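Local coordinates for glutathione s-transferase III (PDB 1AW9) that conjugates reduced glutathione to electrophilic compounds, probably with release of a halide anion, and detoxifies herbicides in maize, at the interface of chains A and B. Coordinates in Å, arbitrary orientation; residue numbers count along the deposited sequence, not the author numbering. Chains: chain A/B, Glutathione s-transferase III.

The interface of chains A and B. Residues chain A 176-179, 181; chain B 39-41.
The aliphatic chain of B:Lys41 lies across the loop that follows helix 169-176 of chain A, and beside it B:Ala39 rests on the end of that helix. As modelled, in a poorly ordered segment, B:Lys41 starts with CG beside its backbone N and opposite the carbonyl carbon (chi1 -44°), then bends at chi2 and chi3. The double bend brings the middle methylenes over the backbone carbonyl of A:Thr178 and turns the amino end toward A:Ala181. CG is 3.5 Å from the carbonyl oxygen O of A:Thr178. The A:Ala181 methyl CB lies 4.0 Å from CE of B:Lys41. A:Pro179 adds its surface near the start of the chain.

These methylenes and B:Ala39 together form the closer-packed part. The CA of B:Ala39 is 3.6 Å from CA of A:Lys177, and its methyl CB sits 3.3 Å from the carbonyl oxygen O of A:Ser176, the last residue of the helix. The A:Lys177 chain runs alongside B:Ala39, extended as far as CE and bent at chi4 (-38°), a turn that places the amine NZ near the B:Ala39 methyl.

The other side of the contact is looser and bridged by water. One water molecule bridges the backbone N of B:His40, A:Ser176 O and B:Lys41 NZ, 3.1 Å from that amine, a long and probably loose link between the helix end and the partner loop. The imidazole of B:His40 points away from chain A, and its residue loses almost no surface to it. B:Ala39, B:His40 and B:Lys41 are poorly ordered in this apo structure, and their detailed geometry is correspondingly uncertain. B:His40 and B:Lys41 belong to the likely glutathione site, so the patch, repeated by the two-fold axis of the homodimer, may steady against the neighbouring subunit the poorly ordered loop that probably contributes to that site.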
loop_
_atom_site.group_PDB
_atom_site.type_symbol
_atom_site.label_atom_id
_atom_site.label_comp_id
_atom_site.label_asym_id
_atom_site.label_seq_id
_atom_site.Cartn_x
_atom_site.Cartn_y
_atom_site.Cartn_z
ATOM N N SER A 176 -4.702 -8.914 -24.673
ATOM C CA SER A 176 -5.033 -10.193 -25.302
ATOM C C SER A 176 -3.973 -11.277 -25.126
ATOM O O SER A 176 -4.288 -12.453 -25.212
ATOM C CB SER A 176 -5.372 -10.027 -26.778
ATOM O OG SER A 176 -4.221 -9.717 -27.527
ATOM N N LYS A 177 -2.740 -10.887 -24.830
ATOM C CA LYS A 177 -1.659 -11.841 -24.601
ATOM C C LYS A 177 -1.514 -12.227 -23.137
ATOM O O LYS A 177 -0.577 -12.927 -22.770
ATOM C CB LYS A 177 -0.352 -11.275 -25.111
ATOM C CG LYS A 177 -0.472 -11.111 -26.561
ATOM C CD LYS A 177 0.706 -10.478 -27.190
ATOM C CE LYS A 177 0.474 -10.485 -28.699
ATOM N NZ LYS A 177 -0.194 -11.768 -29.156
ATOM N N THR A 178 -2.438 -11.775 -22.296
ATOM C CA THR A 178 -2.365 -12.112 -20.879
ATOM C C THR A 178 -3.496 -13.047 -20.528
ATOM O O THR A 178 -4.458 -13.230 -21.294
ATOM C CB THR A 178 -2.576 -10.868 -19.924
ATOM O OG1 THR A 178 -3.942 -10.454 -19.954
ATOM C CG2 THR A 178 -1.728 -9.717 -20.308
ATOM N N PRO A 179 -3.429 -13.602 -19.323
ATOM C CA PRO A 179 -4.463 -14.504 -18.826
ATOM C C PRO A 179 -5.742 -13.698 -18.583
ATOM O O PRO A 179 -6.724 -14.253 -18.126
ATOM C CB PRO A 179 -3.902 -14.965 -17.486
ATOM C CG PRO A 179 -2.407 -14.909 -17.693
ATOM C CD PRO A 179 -2.211 -13.656 -18.495
ATOM N N ALA A 181 -7.104 -11.858 -20.908
ATOM C CA ALA A 181 -7.686 -11.543 -22.206
ATOM C C ALA A 181 -9.205 -11.770 -22.132
ATOM O O ALA A 181 -9.963 -11.108 -22.831
ATOM C CB ALA A 181 -7.058 -12.410 -23.284
ATOM N N ALA B 39 -0.473 -14.768 -26.796
ATOM C CA ALA B 39 -1.928 -14.833 -26.596
ATOM C C ALA B 39 -2.540 -16.259 -26.545
ATOM O O ALA B 39 -1.803 -17.253 -26.438
ATOM C CB ALA B 39 -2.644 -13.965 -27.654
ATOM N N HIS B 40 -3.883 -16.340 -26.603
ATOM C CA HIS B 40 -4.680 -17.592 -26.537
ATOM C C HIS B 40 -4.095 -18.574 -25.528
ATOM O O HIS B 40 -4.284 -19.792 -25.596
ATOM C CB HIS B 40 -4.878 -18.235 -27.921
ATOM C CG HIS B 40 -3.681 -18.981 -28.435
ATOM N ND1 HIS B 40 -2.468 -18.373 -28.683
ATOM C CD2 HIS B 40 -3.530 -20.285 -28.774
ATOM C CE1 HIS B 40 -1.616 -19.269 -29.154
ATOM N NE2 HIS B 40 -2.236 -20.434 -29.219
ATOM N N LYS B 41 -3.376 -17.953 -24.604
ATOM C CA LYS B 41 -2.660 -18.517 -23.484
ATOM C C LYS B 41 -2.798 -20.009 -23.186
ATOM O O LYS B 41 -3.732 -20.454 -22.501
ATOM C CB LYS B 41 -2.971 -17.671 -22.234
ATOM C CG LYS B 41 -2.939 -16.118 -22.457
ATOM C CD LYS B 41 -4.178 -15.578 -23.192
ATOM C CE LYS B 41 -5.480 -16.052 -22.533
ATOM N NZ LYS B 41 -6.632 -16.084 -23.492
HETATM O O HOH W 1 -6.427 -14.650 -26.178
#